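Local coordinates for alpha-n-acetylglucosaminidase family protein (Clostridium perfringens, PDB 4A41) that binds galactose through a family 32 carbohydrate-binding module that belongs to a family 89 alpha-N-acetylglucosaminidase and probably helps direct that enzyme to its glycan targets, at residues 36-41 with 60-65; 30-35 with 45-50; 94-99 with 146-151; 72-77 with 139-144; 87-92 with 153-158. All coordinates share one frame; numbering follows the deposited sequence.

Contact 1. Residues 36-41 with 60-65; sequences SEHPDV and HTKYNP. With GAL (beta-D-galactopyranose), chain C.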
# COMPACT_ATOMS: atom_id res chain seq x y z
N SER A 36 8.51 6.99 1.63
CA SER A 36 9.63 6.90 0.71
C SER A 36 9.02 6.53 -0.63
O SER A 36 8.17 5.67 -0.68
CB SER A 36 10.55 5.79 1.18
OG SER A 36 11.66 5.58 0.33
N GLU A 37 9.46 7.19 -1.70
CA GLU A 37 9.08 6.79 -3.04
C GLU A 37 10.24 7.05 -3.99
O GLU A 37 10.91 8.08 -3.94
CB GLU A 37 7.79 7.51 -3.51
CG GLU A 37 8.01 9.03 -3.76
CD GLU A 37 6.76 9.82 -4.18
OE1 GLU A 37 5.65 9.25 -4.23
OE2 GLU A 37 6.90 11.06 -4.44
N HIS A 38 10.48 6.09 -4.87
CA HIS A 38 11.45 6.30 -5.94
C HIS A 38 10.88 7.23 -7.01
O HIS A 38 9.67 7.20 -7.34
CB HIS A 38 11.86 4.94 -6.51
CG HIS A 38 13.17 4.97 -7.22
ND1 HIS A 38 14.36 4.96 -6.54
CD2 HIS A 38 13.47 5.02 -8.54
CE1 HIS A 38 15.36 5.01 -7.42
NE2 HIS A 38 14.84 5.05 -8.64
N PRO A 39 11.74 8.07 -7.60
CA PRO A 39 11.20 8.98 -8.62
C PRO A 39 10.66 8.23 -9.85
O PRO A 39 10.85 7.00 -9.97
CB PRO A 39 12.42 9.87 -9.00
CG PRO A 39 13.62 9.16 -8.47
CD PRO A 39 13.15 8.36 -7.27
N ASP A 40 9.97 8.95 -10.72
CA ASP A 40 9.37 8.34 -11.90
C ASP A 40 10.43 7.96 -12.94
O ASP A 40 10.89 8.80 -13.73
CB ASP A 40 8.36 9.29 -12.52
CG ASP A 40 7.66 8.68 -13.74
OD1 ASP A 40 7.83 7.46 -14.04
OD2 ASP A 40 6.93 9.45 -14.38
N VAL A 41 10.80 6.68 -12.95
CA VAL A 41 11.78 6.15 -13.91
C VAL A 41 11.08 5.23 -14.92
O VAL A 41 11.74 4.44 -15.61
CB VAL A 41 12.94 5.42 -13.18
CG1 VAL A 41 13.74 6.38 -12.31
CG2 VAL A 41 12.43 4.24 -12.31
N HIS A 60 7.26 2.17 -5.40
CA HIS A 60 8.46 1.45 -4.91
C HIS A 60 9.19 2.39 -3.98
O HIS A 60 9.31 3.61 -4.27
CB HIS A 60 9.38 1.09 -6.11
CG HIS A 60 10.45 0.06 -5.84
ND1 HIS A 60 11.51 0.27 -4.98
CD2 HIS A 60 10.64 -1.18 -6.37
CE1 HIS A 60 12.32 -0.78 -5.01
NE2 HIS A 60 11.81 -1.67 -5.84
N THR A 61 9.69 1.88 -2.86
CA THR A 61 10.47 2.69 -1.95
C THR A 61 11.71 3.24 -2.69
O THR A 61 12.19 2.63 -3.65
CB THR A 61 10.92 1.88 -0.70
OG1 THR A 61 11.45 0.61 -1.10
CG2 THR A 61 9.71 1.65 0.26
N LYS A 62 12.21 4.38 -2.21
CA LYS A 62 13.41 5.02 -2.78
C LYS A 62 14.63 4.12 -2.67
O LYS A 62 14.92 3.57 -1.61
CB LYS A 62 13.67 6.35 -2.08
CG LYS A 62 15.01 7.03 -2.43
CD LYS A 62 15.06 7.41 -3.89
CE LYS A 62 16.25 8.30 -4.18
NZ LYS A 62 16.00 9.69 -3.74
N TYR A 63 15.35 3.98 -3.79
CA TYR A 63 16.60 3.25 -3.74
C TYR A 63 17.72 4.10 -4.37
O TYR A 63 17.48 5.24 -4.78
CB TYR A 63 16.43 1.84 -4.33
CG TYR A 63 15.94 1.80 -5.74
CD1 TYR A 63 16.84 1.83 -6.82
CD2 TYR A 63 14.57 1.70 -6.03
CE1 TYR A 63 16.38 1.77 -8.13
CE2 TYR A 63 14.10 1.64 -7.34
CZ TYR A 63 15.02 1.66 -8.39
OH TYR A 63 14.59 1.61 -9.69
N ASN A 64 18.94 3.56 -4.35
CA ASN A 64 20.16 4.30 -4.76
C ASN A 64 20.37 5.66 -4.04
O ASN A 64 20.30 6.73 -4.67
CB ASN A 64 20.24 4.39 -6.31
CG ASN A 64 20.39 3.00 -6.99
OD1 ASN A 64 20.88 2.03 -6.38
ND2 ASN A 64 19.95 2.90 -8.24
N PRO A 65 20.60 5.62 -2.70
CA PRO A 65 20.66 4.43 -1.88
C PRO A 65 19.29 4.13 -1.28
O PRO A 65 18.39 4.98 -1.30
CB PRO A 65 21.65 4.81 -0.78
CG PRO A 65 21.40 6.26 -0.59
CD PRO A 65 20.95 6.82 -1.91
C1 GAL C . 15.61 -3.53 -10.11
C2 GAL C . 14.09 -3.60 -10.16
C3 GAL C . 13.55 -2.28 -9.58
C4 GAL C . 14.13 -2.04 -8.20
C5 GAL C . 15.66 -2.07 -8.28
C6 GAL C . 16.31 -1.84 -6.91
O1 GAL C . 16.10 -4.76 -10.55
O2 GAL C . 13.62 -3.83 -11.48
O3 GAL C . 12.13 -2.36 -9.59
O4 GAL C . 13.66 -3.07 -7.30
O5 GAL C . 16.02 -3.35 -8.76
O6 GAL C . 17.73 -1.72 -7.02

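Contact 2. Residues 30-35 with 45-50; sequences MKATAT and GLAKFA. With CA (calcium ion), chain B.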
# COMPACT_ATOMS: atom_id res chain seq x y z
N MET A 30 -8.93 9.13 -4.38
CA MET A 30 -7.93 8.99 -3.32
C MET A 30 -6.70 9.80 -3.64
O MET A 30 -6.46 10.21 -4.81
CB MET A 30 -7.52 7.52 -3.16
CG MET A 30 -8.68 6.57 -2.94
SD MET A 30 -8.06 4.89 -2.73
CE MET A 30 -9.62 4.04 -2.46
N LYS A 31 -5.89 10.02 -2.61
CA LYS A 31 -4.57 10.60 -2.78
C LYS A 31 -3.59 9.70 -2.03
O LYS A 31 -3.80 9.38 -0.86
CB LYS A 31 -4.51 12.05 -2.29
CG LYS A 31 -5.48 12.99 -3.01
CD LYS A 31 -5.22 14.43 -2.64
CE LYS A 31 -5.78 15.37 -3.71
N ALA A 32 -2.55 9.26 -2.73
CA ALA A 32 -1.53 8.40 -2.14
C ALA A 32 -0.28 9.21 -1.80
O ALA A 32 0.17 10.05 -2.62
CB ALA A 32 -1.19 7.25 -3.11
N THR A 33 0.22 9.02 -0.58
CA THR A 33 1.50 9.57 -0.15
C THR A 33 2.30 8.42 0.46
O THR A 33 1.74 7.39 0.82
CB THR A 33 1.33 10.73 0.83
OG1 THR A 33 0.59 10.28 1.98
CG2 THR A 33 0.60 11.91 0.16
N ALA A 34 3.61 8.57 0.55
CA ALA A 34 4.41 7.52 1.14
C ALA A 34 5.58 8.12 1.87
O ALA A 34 6.01 9.24 1.57
CB ALA A 34 4.92 6.56 0.07
N THR A 35 6.10 7.36 2.81
CA THR A 35 7.28 7.82 3.55
C THR A 35 8.53 7.82 2.67
O THR A 35 9.51 8.53 2.95
CB THR A 35 7.50 7.01 4.81
OG1 THR A 35 7.62 5.62 4.49
CG2 THR A 35 6.34 7.27 5.84
N GLY A 45 8.64 4.95 -9.29
CA GLY A 45 8.11 4.30 -8.10
C GLY A 45 7.25 5.25 -7.28
O GLY A 45 7.13 5.06 -6.07
N LEU A 46 6.65 6.25 -7.94
CA LEU A 46 5.81 7.22 -7.23
C LEU A 46 4.65 6.55 -6.51
O LEU A 46 4.07 5.60 -7.03
CB LEU A 46 5.24 8.25 -8.19
CG LEU A 46 6.30 9.07 -8.91
CD1 LEU A 46 5.59 10.07 -9.85
CD2 LEU A 46 7.23 9.80 -7.94
N ALA A 47 4.33 7.01 -5.30
CA ALA A 47 3.16 6.49 -4.55
C ALA A 47 1.86 6.44 -5.35
O ALA A 47 1.07 5.46 -5.26
CB ALA A 47 2.96 7.30 -3.29
N LYS A 48 1.63 7.47 -6.16
CA LYS A 48 0.40 7.50 -6.94
C LYS A 48 0.25 6.34 -7.94
O LYS A 48 -0.87 6.00 -8.36
CB LYS A 48 0.25 8.84 -7.65
CG LYS A 48 1.19 9.08 -8.82
CD LYS A 48 0.91 10.47 -9.39
CE LYS A 48 1.76 10.73 -10.61
NZ LYS A 48 1.30 12.01 -11.28
N PHE A 49 1.38 5.72 -8.27
CA PHE A 49 1.32 4.55 -9.13
C PHE A 49 0.63 3.36 -8.46
O PHE A 49 0.24 2.42 -9.13
CB PHE A 49 2.72 4.10 -9.57
CG PHE A 49 3.40 5.07 -10.50
CD1 PHE A 49 2.68 6.03 -11.22
CD2 PHE A 49 4.77 5.02 -10.65
CE1 PHE A 49 3.35 6.91 -12.09
CE2 PHE A 49 5.43 5.90 -11.54
CZ PHE A 49 4.72 6.81 -12.25
N ALA A 50 0.45 3.40 -7.14
CA ALA A 50 -0.23 2.26 -6.45
C ALA A 50 -1.76 2.33 -6.61
O ALA A 50 -2.45 1.41 -6.24
CB ALA A 50 0.17 2.23 -4.95
CA CA B . -0.36 0.72 -10.59

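Contact 3. Residues 94-99 with 146-151; sequences AKNGNI and EGVGGF. With GAL (beta-D-galactopyranose), chain C.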
# COMPACT_ATOMS: atom_id res chain seq x y z
N ALA A 94 8.44 -9.85 -11.56
CA ALA A 94 9.66 -9.70 -10.76
C ALA A 94 9.21 -9.57 -9.30
O ALA A 94 8.00 -9.49 -9.05
CB ALA A 94 10.44 -8.46 -11.19
N LYS A 95 10.16 -9.57 -8.36
CA LYS A 95 9.79 -9.65 -6.91
C LYS A 95 10.31 -8.56 -5.96
O LYS A 95 9.83 -8.49 -4.82
CB LYS A 95 10.17 -11.03 -6.35
CG LYS A 95 9.31 -12.17 -6.90
CD LYS A 95 9.53 -13.50 -6.17
CE LYS A 95 8.54 -14.55 -6.66
NZ LYS A 95 8.45 -15.75 -5.76
N ASN A 96 11.25 -7.71 -6.39
CA ASN A 96 11.78 -6.70 -5.45
C ASN A 96 10.66 -5.85 -4.86
O ASN A 96 9.80 -5.30 -5.59
CB ASN A 96 12.80 -5.76 -6.08
CG ASN A 96 14.20 -6.35 -6.15
OD1 ASN A 96 14.47 -7.44 -5.61
ND2 ASN A 96 15.08 -5.61 -6.82
N GLY A 97 10.63 -5.84 -3.54
CA GLY A 97 9.64 -5.05 -2.81
C GLY A 97 8.34 -5.79 -2.49
O GLY A 97 7.48 -5.24 -1.79
N ASN A 98 8.17 -7.02 -2.96
CA ASN A 98 7.00 -7.80 -2.57
C ASN A 98 6.98 -7.86 -1.05
O ASN A 98 7.96 -8.30 -0.40
CB ASN A 98 7.02 -9.22 -3.17
CG ASN A 98 6.61 -9.23 -4.63
OD1 ASN A 98 6.47 -8.18 -5.26
ND2 ASN A 98 6.44 -10.43 -5.18
N ILE A 99 5.88 -7.36 -0.48
CA ILE A 99 5.83 -7.15 0.95
C ILE A 99 5.53 -8.48 1.65
O ILE A 99 4.56 -9.16 1.30
CB ILE A 99 4.78 -6.07 1.32
CG1 ILE A 99 5.19 -4.73 0.73
CG2 ILE A 99 4.59 -6.00 2.85
CD1 ILE A 99 4.08 -3.66 0.75
N GLU A 146 8.81 -5.75 6.26
CA GLU A 146 9.80 -6.53 5.50
C GLU A 146 9.32 -6.70 4.08
O GLU A 146 8.10 -6.83 3.86
CB GLU A 146 10.05 -7.90 6.13
CG GLU A 146 10.54 -7.78 7.58
CD GLU A 146 10.86 -9.10 8.26
OE1 GLU A 146 10.70 -10.19 7.68
OE2 GLU A 146 11.31 -9.03 9.43
N GLY A 147 10.25 -6.72 3.13
CA GLY A 147 9.91 -6.98 1.75
C GLY A 147 11.09 -7.54 1.00
O GLY A 147 12.23 -7.42 1.47
N VAL A 148 10.81 -8.10 -0.17
CA VAL A 148 11.89 -8.80 -0.92
C VAL A 148 13.00 -7.80 -1.26
O VAL A 148 12.76 -6.72 -1.79
CB VAL A 148 11.34 -9.48 -2.17
CG1 VAL A 148 12.50 -9.98 -3.04
CG2 VAL A 148 10.42 -10.66 -1.81
N GLY A 149 14.25 -8.16 -0.92
CA GLY A 149 15.39 -7.28 -1.18
C GLY A 149 15.54 -6.15 -0.18
O GLY A 149 16.46 -5.34 -0.28
N GLY A 150 14.62 -6.08 0.78
CA GLY A 150 14.60 -4.95 1.71
C GLY A 150 13.96 -3.68 1.14
O GLY A 150 14.10 -2.61 1.73
N PHE A 151 13.28 -3.82 0.00
CA PHE A 151 12.49 -2.76 -0.61
C PHE A 151 11.02 -3.05 -0.29
O PHE A 151 10.68 -4.12 0.17
CB PHE A 151 12.66 -2.81 -2.13
CG PHE A 151 14.09 -2.90 -2.59
CD1 PHE A 151 14.91 -1.80 -2.56
CD2 PHE A 151 14.60 -4.11 -3.11
CE1 PHE A 151 16.26 -1.89 -3.01
CE2 PHE A 151 15.93 -4.20 -3.56
CZ PHE A 151 16.75 -3.10 -3.50
C1 GAL C . 15.61 -3.53 -10.11
C2 GAL C . 14.09 -3.60 -10.16
C3 GAL C . 13.55 -2.28 -9.58
C4 GAL C . 14.13 -2.04 -8.20
C5 GAL C . 15.66 -2.07 -8.28
C6 GAL C . 16.31 -1.84 -6.91
O1 GAL C . 16.10 -4.76 -10.55
O2 GAL C . 13.62 -3.83 -11.48
O3 GAL C . 12.13 -2.36 -9.59
O4 GAL C . 13.66 -3.07 -7.30
O5 GAL C . 16.02 -3.35 -8.76
O6 GAL C . 17.73 -1.72 -7.02

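Contact 4. Residues 72-77 with 139-144; sequences SITLEL and HVKLVA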
# COMPACT_ATOMS: atom_id res chain seq x y z
N SER A 72 6.10 3.08 4.58
CA SER A 72 4.65 2.93 4.42
C SER A 72 4.09 3.77 3.27
O SER A 72 4.72 4.72 2.80
CB SER A 72 3.92 3.29 5.72
OG SER A 72 4.07 4.67 6.03
N ILE A 73 2.87 3.41 2.86
CA ILE A 73 2.11 4.17 1.87
C ILE A 73 0.73 4.42 2.48
O ILE A 73 0.12 3.50 3.03
CB ILE A 73 2.07 3.47 0.48
CG1 ILE A 73 1.19 4.23 -0.52
CG2 ILE A 73 1.56 2.00 0.59
CD1 ILE A 73 1.44 3.88 -1.97
N THR A 74 0.28 5.66 2.40
CA THR A 74 -1.04 6.05 2.95
C THR A 74 -1.98 6.47 1.82
O THR A 74 -1.61 7.27 0.95
CB THR A 74 -0.89 7.21 3.95
OG1 THR A 74 -0.09 6.77 5.04
CG2 THR A 74 -2.26 7.64 4.48
N LEU A 75 -3.20 5.93 1.86
CA LEU A 75 -4.25 6.36 0.96
C LEU A 75 -5.24 7.21 1.73
O LEU A 75 -5.89 6.72 2.67
CB LEU A 75 -4.94 5.12 0.37
CG LEU A 75 -4.03 4.09 -0.29
CD1 LEU A 75 -4.91 2.98 -0.86
CD2 LEU A 75 -3.09 4.70 -1.34
N GLU A 76 -5.36 8.47 1.33
CA GLU A 76 -6.46 9.32 1.82
C GLU A 76 -7.65 8.99 0.92
O GLU A 76 -7.57 9.12 -0.31
CB GLU A 76 -6.07 10.78 1.73
CG GLU A 76 -7.11 11.76 2.29
CD GLU A 76 -8.01 12.28 1.20
OE1 GLU A 76 -7.49 12.88 0.23
OE2 GLU A 76 -9.25 12.11 1.31
N LEU A 77 -8.74 8.55 1.54
CA LEU A 77 -9.83 7.84 0.80
C LEU A 77 -10.79 8.71 -0.02
O LEU A 77 -11.50 8.19 -0.87
CB LEU A 77 -10.65 6.97 1.77
CG LEU A 77 -9.88 5.86 2.51
CD1 LEU A 77 -10.83 5.08 3.37
CD2 LEU A 77 -9.21 4.91 1.53
N HIS A 139 -8.32 7.53 6.12
CA HIS A 139 -6.98 7.20 5.60
C HIS A 139 -6.68 5.77 5.96
O HIS A 139 -7.02 5.31 7.06
CB HIS A 139 -5.87 8.04 6.25
CG HIS A 139 -5.96 9.51 6.00
ND1 HIS A 139 -6.95 10.31 6.53
CD2 HIS A 139 -5.15 10.34 5.29
CE1 HIS A 139 -6.77 11.56 6.14
NE2 HIS A 139 -5.69 11.60 5.37
N VAL A 140 -5.99 5.07 5.06
CA VAL A 140 -5.48 3.73 5.29
C VAL A 140 -4.00 3.69 4.97
O VAL A 140 -3.59 4.15 3.91
CB VAL A 140 -6.23 2.69 4.41
CG1 VAL A 140 -5.67 1.27 4.59
CG2 VAL A 140 -7.72 2.71 4.72
N LYS A 141 -3.22 3.13 5.89
CA LYS A 141 -1.76 3.11 5.76
C LYS A 141 -1.31 1.65 5.74
O LYS A 141 -1.57 0.86 6.66
CB LYS A 141 -1.08 3.87 6.90
CG LYS A 141 0.46 3.75 6.86
CD LYS A 141 1.15 4.33 8.11
CE LYS A 141 0.85 5.79 8.33
NZ LYS A 141 1.72 6.27 9.48
N LEU A 142 -0.63 1.29 4.67
CA LEU A 142 0.02 -0.02 4.59
C LEU A 142 1.50 0.11 4.97
O LEU A 142 2.25 0.84 4.30
CB LEU A 142 -0.10 -0.64 3.18
CG LEU A 142 0.62 -1.98 3.00
CD1 LEU A 142 0.05 -3.08 3.87
CD2 LEU A 142 0.56 -2.36 1.50
N VAL A 143 1.87 -0.54 6.07
CA VAL A 143 3.25 -0.50 6.59
C VAL A 143 3.96 -1.78 6.15
O VAL A 143 3.57 -2.91 6.46
CB VAL A 143 3.28 -0.40 8.14
CG1 VAL A 143 4.72 -0.32 8.62
CG2 VAL A 143 2.46 0.78 8.65
N ALA A 144 5.03 -1.59 5.38
CA ALA A 144 5.94 -2.69 4.99
C ALA A 144 7.07 -2.83 6.01
O ALA A 144 7.97 -2.00 6.05
CB ALA A 144 6.53 -2.42 3.61
O HOH W 1 4.61 5.41 8.60

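Contact 5. Residues 87-92 with 153-158; sequences TYLPRS and SAAELN. With CA (calcium ion), chain B; GAL (beta-D-galactopyranose), chain C.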
# COMPACT_ATOMS: atom_id res chain seq x y z
N THR A 87 -6.97 -4.85 -0.42
CA THR A 87 -6.21 -5.79 -1.24
C THR A 87 -4.90 -5.17 -1.68
O THR A 87 -4.84 -3.95 -1.95
CB THR A 87 -6.99 -6.30 -2.47
OG1 THR A 87 -7.32 -5.20 -3.35
CG2 THR A 87 -8.29 -7.05 -2.02
N TYR A 88 -3.86 -6.01 -1.69
CA TYR A 88 -2.52 -5.62 -2.11
C TYR A 88 -2.16 -6.48 -3.30
O TYR A 88 -2.08 -7.71 -3.16
CB TYR A 88 -1.54 -5.86 -0.94
CG TYR A 88 -0.08 -5.93 -1.32
CD1 TYR A 88 0.59 -4.80 -1.79
CD2 TYR A 88 0.62 -7.12 -1.21
CE1 TYR A 88 1.95 -4.86 -2.13
CE2 TYR A 88 1.99 -7.19 -1.58
CZ TYR A 88 2.63 -6.06 -2.04
OH TYR A 88 3.97 -6.08 -2.38
N LEU A 89 -1.96 -5.85 -4.46
CA LEU A 89 -1.49 -6.54 -5.66
C LEU A 89 -0.02 -6.22 -5.86
O LEU A 89 0.36 -5.05 -6.08
CB LEU A 89 -2.30 -6.14 -6.91
CG LEU A 89 -1.86 -6.84 -8.20
CD1 LEU A 89 -2.24 -8.33 -8.13
CD2 LEU A 89 -2.51 -6.17 -9.42
N PRO A 90 0.86 -7.24 -5.75
CA PRO A 90 2.28 -7.03 -5.99
C PRO A 90 2.55 -6.73 -7.45
O PRO A 90 1.72 -6.99 -8.34
CB PRO A 90 2.89 -8.42 -5.70
CG PRO A 90 1.91 -9.07 -4.74
CD PRO A 90 0.57 -8.59 -5.23
N ARG A 91 3.75 -6.19 -7.67
CA ARG A 91 4.30 -6.06 -9.03
C ARG A 91 4.25 -7.42 -9.77
O ARG A 91 4.23 -8.49 -9.13
CB ARG A 91 5.73 -5.54 -8.94
CG ARG A 91 6.73 -6.57 -8.43
CD ARG A 91 8.11 -5.98 -8.19
NE ARG A 91 8.65 -5.38 -9.41
CZ ARG A 91 9.71 -4.56 -9.42
NH1 ARG A 91 10.37 -4.28 -8.30
NH2 ARG A 91 10.15 -4.06 -10.58
N SER A 92 4.27 -7.33 -11.09
CA SER A 92 4.22 -8.52 -11.94
C SER A 92 5.54 -8.80 -12.61
O SER A 92 6.24 -7.88 -13.04
CB SER A 92 3.13 -8.39 -13.01
OG SER A 92 2.91 -9.65 -13.63
N SER A 153 7.23 -2.54 -2.45
CA SER A 153 6.57 -2.08 -3.67
C SER A 153 5.13 -2.56 -3.72
O SER A 153 4.75 -3.47 -2.99
CB SER A 153 7.34 -2.52 -4.94
OG SER A 153 7.42 -3.93 -5.02
N ALA A 154 4.31 -1.91 -4.56
CA ALA A 154 2.89 -2.29 -4.71
C ALA A 154 2.38 -1.86 -6.07
O ALA A 154 2.54 -0.68 -6.43
CB ALA A 154 2.03 -1.64 -3.59
N ALA A 155 1.78 -2.79 -6.81
CA ALA A 155 1.23 -2.44 -8.13
C ALA A 155 -0.11 -1.74 -7.98
O ALA A 155 -0.32 -0.70 -8.58
CB ALA A 155 1.09 -3.67 -9.03
N GLU A 156 -1.00 -2.32 -7.16
CA GLU A 156 -2.34 -1.76 -6.97
C GLU A 156 -2.81 -2.03 -5.56
O GLU A 156 -2.74 -3.16 -5.09
CB GLU A 156 -3.37 -2.35 -7.96
CG GLU A 156 -3.21 -1.88 -9.39
CD GLU A 156 -3.49 -0.40 -9.52
OE1 GLU A 156 -4.61 0.02 -9.17
OE2 GLU A 156 -2.64 0.35 -10.02
N LEU A 157 -3.37 -1.00 -4.93
CA LEU A 157 -4.02 -1.12 -3.62
C LEU A 157 -5.46 -0.74 -3.76
O LEU A 157 -5.79 0.28 -4.38
CB LEU A 157 -3.34 -0.14 -2.64
CG LEU A 157 -1.84 -0.37 -2.45
CD1 LEU A 157 -1.26 0.72 -1.51
CD2 LEU A 157 -1.53 -1.79 -1.90
N ASN A 158 -6.33 -1.54 -3.13
CA ASN A 158 -7.78 -1.23 -3.11
C ASN A 158 -8.36 -1.33 -1.70
O ASN A 158 -7.92 -2.14 -0.88
CB ASN A 158 -8.54 -2.09 -4.14
CG ASN A 158 -8.33 -1.60 -5.56
OD1 ASN A 158 -8.98 -0.64 -5.98
ND2 ASN A 158 -7.41 -2.23 -6.28
CA CA B . -0.36 0.72 -10.59
C1 GAL C . 15.61 -3.53 -10.11
C2 GAL C . 14.09 -3.60 -10.16
C3 GAL C . 13.55 -2.28 -9.58
C4 GAL C . 14.13 -2.04 -8.20
C5 GAL C . 15.66 -2.07 -8.28
C6 GAL C . 16.31 -1.84 -6.91
O1 GAL C . 16.10 -4.76 -10.55
O2 GAL C . 13.62 -3.83 -11.48
O3 GAL C . 12.13 -2.36 -9.59
O4 GAL C . 13.66 -3.07 -7.30
O5 GAL C . 16.02 -3.35 -8.76
O6 GAL C . 17.73 -1.72 -7.02
O HOH W 2 -5.44 -4.33 -5.22
O HOH W 3 5.21 -5.73 -5.34

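Contact 1. Residues 36-41 with 60-65
The imidazole of His38 lies flat over the phenol ring of Tyr63, the two planes only 5° from parallel and the ring centroids 3.5 Å apart. CE1 of His38 sits above the middle of the tyrosine ring, while Tyr63 CE2 lies over the centre of the imidazole, so the overlap is deep. Two things fix the rotation of the histidine. Its ND1 accepts a nearly straight bond from Tyr63 N at 3.1 Å, which identifies ND1 as the unprotonated nitrogen of this ring; and Pro39 CD closes over the face turned from Tyr63. With chi1 at 58°, Tyr63 swings its ring back over its own backbone and thus onto the imidazole. Galactose C6 lies over the centre of the phenol face opposite His38, and the hydroxyl of Tyr63 is held by Glu44. This forms one wall of the galactose pocket of a family 32 carbohydrate-binding module, among loops at one end of a beta-sandwich. Next to it, His60 uses both ring nitrogens: ND1 donates in the ring plane to Thr61 O at 2.8 Å, and NE2 shares a hydrogen bond with galactose O4, 2.7 Å away. Behind the stack, a backbone bond from His38 N to His60 O at 2.8 Å and one from Lys62 N to Ser36 OG at 2.9 Å tie 36-38 to 60-62; that hydroxyl also bonds to Glu67.

Contact 2. Residues 30-35 with 45-50
Backbone torsions near -50° and -39° at Ala47 start a short 3-10 segment, 47-50, and turn the methyl of Ala47 toward Ala32 and Ala34, whose extended torsions in strand 31-34 put both of their methyls on the side facing it. The strand forms one margin of the five-stranded sheet of the beta-sandwich, and the 3-10 turn rests against its inward side. Ala47 CB reaches Ala34 CB at 4.0 Å and Ala32 CB at 4.2 Å, one methyl set against two. Ala32 CB also lies 3.6 Å from the carbonyl oxygen Ala47 O. The side chains that meet are all methyls, small enough to let turn and strand come close; Trp59 packs on both Ala34 and Ala47. Within the turn, Phe49 N bonds to Leu46 O and Ala50 N to Ala47 O. The same turn presents a carbonyl to the metal site, completed by Asp52, Lys54, Thr57, Ala155 and Glu156: Phe49 O binds the calcium ion at 2.3 Å.

Contact 3. Residues 94-99 with 146-151
Val148 packs tightly into the type II turn from Lys95 to Asn98, its CB only 3.2 Å from Lys95 O. Two backbone bonds frame the valine: Gly97 N donates to Val148 O, and Val148 N to Asn98 O, each at 2.9 Å. CG2, set beside the backbone N by a chi1 of 170°, lies along Asn98 CB. Gly97 takes the positive phi of the turn's third position, 90°, a conformation that favours glycine; its CA makes a nearly straight CA-H...O contact with Phe151 O at 3.3 Å.

The sugar side is looser. Asn96 and Phe151 run side by side in the same direction, with amide and ring planes 44° apart, and ND2 of Asn96 comes no closer than 3.7 Å to Phe151 CE2. That amide donates to galactose O4 at 2.9 Å and weakly to the ring oxygen O5, while Phe151 CZ touches galactose C6 at 3.7 Å. Lys95 extends from the turn to a salt bridge with Asp123. Beyond the turn, Ile99 pairs with Gly147 as an antiparallel non-hydrogen-bonded pair; its side chain packs on Leu142 and Ala144 of strand 139-144, and Gly97 is hydrogen-bonded to Ser153 at the start of strand 153-160.

Contact 4. Residues 72-77 with 139-144
Backbone hydrogen bonds join the antiparallel strands at Ile73 with Leu142 and Leu75 with Val140, each pair bonded both ways; the shortest is Leu75 N to Val140 O, 2.7 Å. Between and beyond them Ser72, Thr74 and Glu76 form non-hydrogen-bonded pairs with Val143, Lys141 and His139, where CA-H...O contacts fill in the ladder.

Apolar contacts occupy the face bearing Ile73, Leu75, Val140 and Leu142. Ile73 CG2 touches Leu142 CB at 4.1 Å, and the tip of Leu77 reaches Val140 CG2.

On the other, more polar face the side chain of Lys141, CG opposite the backbone N (chi1 174°), runs its methylenes between Ser72 and Thr74, CD 3.6 Å from Ser72 OG. One water joins Ser72 and Lys141, 2.7 Å from Ser72 OG and accepting from Lys141 NZ at 3.1 Å; the ammonium also makes a cation-pi contact with Phe113. Glu76 CA makes an off-centre CH-pi contact with the His139 ring, and its CG comes obliquely within 3.4 Å of His139 NE2, while the carboxylate turns to Gly78 N.

These neighbouring inner strands, their N-to-C directions 165° apart, belong to the five-stranded sheet of an F5/8 type C (discoidin-like) beta-sandwich, its apolar face meeting Ile83, Phe86, Leu157 and Val159 of the second sheet.

Contact 5. Residues 87-92 with 153-158
Leu89 O takes two backbone N-H groups, from Ala155 at 2.8 Å and from Glu156 at 3.2 Å. The second arrives in the carbonyl plane, on a lone pair, and the first nearly in line with the C=O bond. Two residues thus face one, a classic beta bulge, and at this bulge Ala155 O and Glu156 OE2 both bind the calcium ion, at 2.5 and 2.4 Å. Glu156 reaches the metal by a bend at chi2 of -66°, and its other oxygen, OE1, is held by Gln27. The antiparallel pairing continues with Leu89 N donating to Glu156 O and Thr87 bonded both ways to Asn158.

Tyr88 spans the contact edge-on: its ring meets Ala154 CB and Leu157 CD2 near its plane, and its hydroxyl donates to Ser153 O at 2.8 Å. At the loop end, NH1 and NH2 of Arg91 both donate to galactose O3, which lies at the edge of the guanidinium. A water bridges Arg91 N, 2.8 Å away, to Ser153 OG, a hydroxyl also bonded to Asn96 O.

Strands 80-89 and 153-160 are central neighbours in the four-stranded sheet, flanked by 128-137 and 59-60, with Leu157 packing on Ile73 and Leu75 of strand 71-77.

Contacts 4 and 5 lie nearest the core, 5 the more buried, each pairing two inner strands of one sheet of the sandwich; they meet where Ile73, Leu75 and Leu142 pack on Leu157. Both rest on backbone ladders, but only contact 5 extends into ligand sites. Contact 2 is a surface contact of small methyls at the sheet margin, its strand bonded to strand 71-77 of contact 4, and its turn shares the calcium ion with contact 5. Contacts 1 and 3, partly buried and mostly loop, meet at the galactose: contact 1 supplies a stacked tyrosine and a histidine, contact 3 an amide and a phenyl ring, while contact 5 adds the arginine.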